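Local coordinates for protein botulinum neurotoxin type G (Clostridium botulinum, PDB 3MPP) that attaches the toxin to the surface of host nerve cells through its receptor-binding domain and delivers the protease light chain into the cytosol, at residues N300-I312 with T345-E357. The protein carries 4 engineered substitutions. Residues are numbered along the deposited sequence; the frame is centred on the assembly and turned at random.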
loop_
_atom_site.group_PDB
_atom_site.type_symbol
_atom_site.label_atom_id
_atom_site.label_comp_id
_atom_site.label_asym_id
_atom_site.label_seq_id
_atom_site.Cartn_x
_atom_site.Cartn_y
_atom_site.Cartn_z
ATOM N N ASN A 300 -7.821 -10.334 -14.457
ATOM C CA ASN A 300 -7.530 -8.956 -14.828
ATOM C C ASN A 300 -6.352 -8.361 -14.058
ATOM O O ASN A 300 -6.236 -7.142 -13.925
ATOM C CB ASN A 300 -8.783 -8.082 -14.681
ATOM C CG ASN A 300 -9.187 -7.868 -13.236
ATOM O OD1 ASN A 300 -9.956 -6.955 -12.926
ATOM N ND2 ASN A 300 -8.668 -8.703 -12.340
ATOM N N ILE A 301 -5.491 -9.221 -13.531
ATOM C CA ILE A 301 -4.335 -8.755 -12.783
ATOM C C ILE A 301 -3.155 -8.578 -13.736
ATOM O O ILE A 301 -2.866 -9.456 -14.537
ATOM C CB ILE A 301 -3.960 -9.725 -11.652
ATOM C CG1 ILE A 301 -5.069 -9.741 -10.589
ATOM C CG2 ILE A 301 -2.605 -9.342 -11.034
ATOM C CD1 ILE A 301 -4.706 -10.465 -9.322
ATOM N N VAL A 302 -2.490 -7.430 -13.654
ATOM C CA VAL A 302 -1.307 -7.171 -14.471
ATOM C C VAL A 302 -0.081 -7.783 -13.819
ATOM O O VAL A 302 0.210 -7.517 -12.656
ATOM C CB VAL A 302 -1.043 -5.667 -14.618
ATOM C CG1 VAL A 302 0.030 -5.431 -15.694
ATOM C CG2 VAL A 302 -2.346 -4.937 -14.957
ATOM N N ARG A 303 0.652 -8.577 -14.583
ATOM C CA ARG A 303 1.825 -9.265 -14.069
ATOM C C ARG A 303 3.116 -8.714 -14.649
ATOM O O ARG A 303 3.148 -8.230 -15.776
ATOM C CB ARG A 303 1.715 -10.768 -14.317
ATOM C CG ARG A 303 0.790 -11.423 -13.295
ATOM C CD ARG A 303 0.379 -12.840 -13.647
ATOM N NE ARG A 303 -0.627 -13.274 -12.681
ATOM C CZ ARG A 303 -1.936 -13.113 -12.846
ATOM N NH1 ARG A 303 -2.402 -12.562 -13.959
ATOM N NH2 ARG A 303 -2.779 -13.508 -11.901
ATOM N N GLU A 304 4.175 -8.786 -13.854
ATOM C CA GLU A 304 5.475 -8.305 -14.269
ATOM C C GLU A 304 5.811 -8.855 -15.650
ATOM O O GLU A 304 5.661 -10.053 -15.911
ATOM C CB GLU A 304 6.526 -8.721 -13.238
ATOM C CG GLU A 304 7.620 -7.696 -13.014
ATOM C CD GLU A 304 8.808 -7.881 -13.943
ATOM O OE1 GLU A 304 8.772 -8.807 -14.786
ATOM O OE2 GLU A 304 9.780 -7.101 -13.821
ATOM N N GLY A 305 6.233 -7.970 -16.546
ATOM C CA GLY A 305 6.611 -8.373 -17.889
ATOM C C GLY A 305 5.488 -8.429 -18.917
ATOM O O GLY A 305 5.754 -8.627 -20.103
ATOM N N ASP A 306 4.236 -8.272 -18.481
ATOM C CA ASP A 306 3.102 -8.270 -19.422
ATOM C C ASP A 306 3.307 -7.192 -20.482
ATOM O O ASP A 306 3.890 -6.149 -20.194
ATOM C CB ASP A 306 1.781 -7.956 -18.707
ATOM C CG ASP A 306 1.144 -9.184 -18.062
ATOM O OD1 ASP A 306 1.702 -10.287 -18.198
ATOM O OD2 ASP A 306 0.086 -9.036 -17.407
ATOM N N TYR A 307 2.798 -7.451 -21.688
ATOM C CA TYR A 307 2.740 -6.454 -22.751
ATOM C C TYR A 307 1.408 -5.694 -22.702
ATOM O O TYR A 307 0.335 -6.303 -22.698
ATOM C CB TYR A 307 2.943 -7.124 -24.105
ATOM C CG TYR A 307 4.349 -7.658 -24.278
ATOM C CD1 TYR A 307 5.371 -6.837 -24.721
ATOM C CD2 TYR A 307 4.652 -8.982 -23.987
ATOM C CE1 TYR A 307 6.659 -7.317 -24.877
ATOM C CE2 TYR A 307 5.937 -9.471 -24.140
ATOM C CZ TYR A 307 6.935 -8.631 -24.587
ATOM O OH TYR A 307 8.217 -9.103 -24.740
ATOM N N ILE A 308 1.478 -4.367 -22.638
ATOM C CA ILE A 308 0.288 -3.582 -22.352
ATOM C C ILE A 308 0.230 -2.340 -23.212
ATOM O O ILE A 308 1.240 -1.938 -23.811
ATOM C CB ILE A 308 0.264 -3.114 -20.870
ATOM C CG1 ILE A 308 1.362 -2.059 -20.648
ATOM C CG2 ILE A 308 0.453 -4.310 -19.934
ATOM C CD1 ILE A 308 1.006 -0.977 -19.691
ATOM N N TYR A 309 -0.963 -1.757 -23.301
ATOM C CA TYR A 309 -1.100 -0.380 -23.766
ATOM C C TYR A 309 -1.534 0.499 -22.613
ATOM O O TYR A 309 -2.220 0.038 -21.700
ATOM C CB TYR A 309 -2.188 -0.249 -24.841
ATOM C CG TYR A 309 -2.081 -1.179 -26.006
ATOM C CD1 TYR A 309 -0.982 -1.140 -26.852
ATOM C CD2 TYR A 309 -3.110 -2.068 -26.301
ATOM C CE1 TYR A 309 -0.900 -1.978 -27.963
ATOM C CE2 TYR A 309 -3.035 -2.914 -27.415
ATOM C CZ TYR A 309 -1.921 -2.861 -28.234
ATOM O OH TYR A 309 -1.819 -3.693 -29.331
ATOM N N LEU A 310 -1.191 1.782 -22.684
ATOM C CA LEU A 310 -1.725 2.735 -21.722
ATOM C C LEU A 310 -2.726 3.637 -22.451
ATOM O O LEU A 310 -2.323 4.507 -23.222
ATOM C CB LEU A 310 -0.591 3.558 -21.082
ATOM C CG LEU A 310 0.318 2.817 -20.081
ATOM C CD1 LEU A 310 1.466 3.708 -19.555
ATOM C CD2 LEU A 310 -0.517 2.294 -18.892
ATOM N N ASN A 311 -4.019 3.384 -22.249
ATOM C CA ASN A 311 -5.076 4.264 -22.746
ATOM C C ASN A 311 -5.209 5.457 -21.793
ATOM O O ASN A 311 -4.866 5.358 -20.611
ATOM C CB ASN A 311 -6.425 3.532 -22.821
ATOM C CG ASN A 311 -6.587 2.682 -24.089
ATOM O OD1 ASN A 311 -5.718 2.650 -24.954
ATOM N ND2 ASN A 311 -7.720 1.993 -24.193
ATOM N N ILE A 312 -5.715 6.575 -22.301
ATOM C CA ILE A 312 -5.989 7.737 -21.463
ATOM C C ILE A 312 -7.411 8.158 -21.790
ATOM O O ILE A 312 -7.723 8.424 -22.949
ATOM C CB ILE A 312 -5.049 8.906 -21.781
ATOM C CG1 ILE A 312 -3.598 8.500 -21.510
ATOM C CG2 ILE A 312 -5.486 10.168 -21.002
ATOM C CD1 ILE A 312 -2.556 9.492 -22.069
ATOM N N THR A 345 5.594 5.307 -37.343
ATOM C CA THR A 345 6.643 6.108 -36.708
ATOM C C THR A 345 6.413 6.181 -35.193
ATOM O O THR A 345 7.240 6.702 -34.448
ATOM C CB THR A 345 6.735 7.522 -37.289
ATOM O OG1 THR A 345 5.489 8.195 -37.092
ATOM C CG2 THR A 345 7.085 7.475 -38.788
ATOM N N PHE A 346 5.278 5.657 -34.744
ATOM C CA PHE A 346 4.977 5.616 -33.318
ATOM C C PHE A 346 4.722 4.170 -32.914
ATOM O O PHE A 346 4.365 3.343 -33.754
ATOM C CB PHE A 346 3.752 6.470 -32.997
ATOM C CG PHE A 346 3.837 7.885 -33.513
ATOM C CD1 PHE A 346 4.734 8.790 -32.961
ATOM C CD2 PHE A 346 3.007 8.314 -34.532
ATOM C CE1 PHE A 346 4.807 10.101 -33.437
ATOM C CE2 PHE A 346 3.072 9.618 -35.008
ATOM C CZ PHE A 346 3.973 10.510 -34.453
ATOM N N TYR A 347 4.890 3.869 -31.631
ATOM C CA TYR A 347 4.700 2.514 -31.145
ATOM C C TYR A 347 4.064 2.541 -29.759
ATOM O O TYR A 347 4.472 3.333 -28.896
ATOM C CB TYR A 347 6.055 1.815 -31.093
ATOM C CG TYR A 347 6.001 0.316 -30.856
ATOM C CD1 TYR A 347 5.172 -0.495 -31.616
ATOM C CD2 TYR A 347 6.817 -0.291 -29.896
ATOM C CE1 TYR A 347 5.133 -1.869 -31.427
ATOM C CE2 TYR A 347 6.787 -1.672 -29.704
ATOM C CZ TYR A 347 5.939 -2.449 -30.470
ATOM O OH TYR A 347 5.886 -3.812 -30.290
ATOM N N ASP A 348 3.084 1.668 -29.527
ATOM C CA ASP A 348 2.312 1.738 -28.287
ATOM C C ASP A 348 2.453 0.527 -27.372
ATOM O O ASP A 348 1.922 0.519 -26.265
ATOM C CB ASP A 348 0.832 2.001 -28.572
ATOM C CG ASP A 348 0.194 0.910 -29.444
ATOM O OD1 ASP A 348 0.913 0.041 -29.975
ATOM O OD2 ASP A 348 -1.033 0.935 -29.604
ATOM N N VAL A 349 3.188 -0.476 -27.819
ATOM C CA VAL A 349 3.363 -1.689 -27.019
ATOM C C VAL A 349 4.440 -1.509 -25.923
ATOM O O VAL A 349 5.638 -1.324 -26.204
ATOM C CB VAL A 349 3.692 -2.889 -27.911
ATOM C CG1 VAL A 349 3.881 -4.134 -27.057
ATOM C CG2 VAL A 349 2.575 -3.085 -28.963
ATOM N N LEU A 350 3.987 -1.545 -24.674
ATOM C CA LEU A 350 4.841 -1.304 -23.524
ATOM C C LEU A 350 4.923 -2.542 -22.639
ATOM O O LEU A 350 4.156 -3.491 -22.800
ATOM C CB LEU A 350 4.265 -0.166 -22.677
ATOM C CG LEU A 350 3.859 1.092 -23.433
ATOM C CD1 LEU A 350 3.193 2.102 -22.477
ATOM C CD2 LEU A 350 5.083 1.674 -24.132
ATOM N N GLN A 351 5.846 -2.505 -21.683
ATOM C CA GLN A 351 5.992 -3.583 -20.711
ATOM C C GLN A 351 6.171 -2.987 -19.324
ATOM O O GLN A 351 7.011 -2.103 -19.120
ATOM C CB GLN A 351 7.192 -4.462 -21.056
ATOM C CG GLN A 351 7.144 -5.072 -22.440
ATOM C CD GLN A 351 8.489 -5.631 -22.871
ATOM O OE1 GLN A 351 9.104 -6.416 -22.154
ATOM N NE2 GLN A 351 8.951 -5.226 -24.052
ATOM N N ILE A 352 5.365 -3.454 -18.372
ATOM C CA ILE A 352 5.478 -3.001 -16.992
ATOM C C ILE A 352 6.410 -3.947 -16.246
ATOM O O ILE A 352 6.305 -5.171 -16.361
ATOM C CB ILE A 352 4.111 -2.909 -16.285
ATOM C CG1 ILE A 352 3.150 -2.031 -17.080
ATOM C CG2 ILE A 352 4.257 -2.299 -14.905
ATOM C CD1 ILE A 352 1.945 -1.585 -16.265
ATOM N N LYS A 353 7.332 -3.372 -15.487
ATOM C CA LYS A 353 8.397 -4.154 -14.891
ATOM C C LYS A 353 8.571 -3.780 -13.418
ATOM O O LYS A 353 8.057 -2.765 -12.952
ATOM C CB LYS A 353 9.712 -3.895 -15.633
ATOM C CG LYS A 353 9.663 -4.045 -17.135
ATOM C CD LYS A 353 9.669 -5.497 -17.584
ATOM C CE LYS A 353 10.989 -6.165 -17.305
ATOM N NZ LYS A 353 11.151 -7.343 -18.212
ATOM N N LYS A 354 9.308 -4.610 -12.694
ATOM C CA LYS A 354 9.746 -4.267 -11.346
ATOM C C LYS A 354 11.201 -4.707 -11.189
ATOM O O LYS A 354 11.486 -5.804 -10.700
ATOM C CB LYS A 354 8.871 -4.951 -10.291
ATOM C CG LYS A 354 8.757 -4.146 -9.026
ATOM C CD LYS A 354 8.324 -5.002 -7.846
ATOM C CE LYS A 354 6.930 -5.540 -8.019
ATOM N NZ LYS A 354 6.449 -6.114 -6.730
ATOM N N TYR A 355 12.118 -3.851 -11.621
ATOM C CA TYR A 355 13.539 -4.197 -11.661
ATOM C C TYR A 355 14.247 -4.209 -10.303
ATOM O O TYR A 355 15.321 -4.803 -10.162
ATOM C CB TYR A 355 14.287 -3.228 -12.585
ATOM C CG TYR A 355 13.979 -3.393 -14.045
ATOM C CD1 TYR A 355 14.319 -4.561 -14.723
ATOM C CD2 TYR A 355 13.377 -2.370 -14.756
ATOM C CE1 TYR A 355 14.049 -4.698 -16.067
ATOM C CE2 TYR A 355 13.110 -2.494 -16.094
ATOM C CZ TYR A 355 13.446 -3.650 -16.743
ATOM O OH TYR A 355 13.167 -3.748 -18.069
ATOM N N TYR A 356 13.679 -3.529 -9.315
ATOM C CA TYR A 356 14.353 -3.369 -8.026
ATOM C C TYR A 356 13.359 -2.789 -7.036
ATOM O O TYR A 356 12.210 -2.536 -7.396
ATOM C CB TYR A 356 15.559 -2.442 -8.179
ATOM C CG TYR A 356 15.223 -1.253 -9.054
ATOM C CD1 TYR A 356 14.431 -0.229 -8.570
ATOM C CD2 TYR A 356 15.675 -1.171 -10.369
ATOM C CE1 TYR A 356 14.092 0.861 -9.359
ATOM C CE2 TYR A 356 15.335 -0.075 -11.182
ATOM C CZ TYR A 356 14.543 0.932 -10.661
ATOM O OH TYR A 356 14.194 2.022 -11.426
ATOM N N GLU A 357 13.811 -2.547 -5.808
ATOM C CA GLU A 357 12.932 -2.178 -4.689
ATOM C C GLU A 357 11.627 -2.987 -4.708
ATOM O O GLU A 357 10.536 -2.438 -4.640
ATOM C CB GLU A 357 12.680 -0.655 -4.611
ATOM C CG GLU A 357 11.977 -0.014 -5.814
ATOM C CD GLU A 357 11.726 1.482 -5.623
ATOM O OE1 GLU A 357 11.870 1.988 -4.485
ATOM O OE2 GLU A 357 11.381 2.161 -6.613
HETATM O O HOH W 1 0.098 -1.943 -31.487
HETATM O O HOH W 2 0.471 2.543 -24.925
#
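Glu304 OE2 accepts a hydrogen bond from the backbone N of Lys354 at 2.8 Å. The bond is nearly straight (171° at the hydrogen) and arrives on the anti side, 21° out of the carboxylate plane. A bend at chi2 (-90°) brings the acid back over the backbone of Lys353 and Lys354. Lys353 NZ is 4.4 Å from Glu304 OE1, beyond a salt bridge; its charge may stabilise the ionised acid. Next to this bond, Gly305 N donates to Ile352 O at 2.8 Å. Gly305 sits in a type II turn from Arg303 to Asp306, at backbone angles that suit glycine. Asp306 OD2 braces the turn by accepting from Arg303 N, and also bonds to Tyr236.

Ile308 and Leu350 form an antiparallel hydrogen-bonded pair. Ile308 N meets Leu350 O at 2.8 Å, and Leu350 N meets Ile308 O at 2.9 Å. Ile308 CD1 lies 3.5 Å from Ile352 CG1, the two side chains crossing at about a right angle. Leu310 CD1 touches Leu350 CD1 at 3.8 Å, and Ile287 of strand 285-289 packs on Ile308 and Leu310. Tyr307 CD1 rests 3.9 Å from Val349 CG1.

Beyond the paired residues the strands diverge. A water spans the split, donating to Asp348 O and accepting from Leu310 N. The Tyr309 ring lies against the Asp348 carboxylate, which is salt-bridged to Arg321. Short antiparallel pairing between strongly splayed strands, extended at its two ends by the Gly305 N to Ile352 O bond and the water, fits the beta-trefoil fold of the C-terminal receptor-binding subdomain.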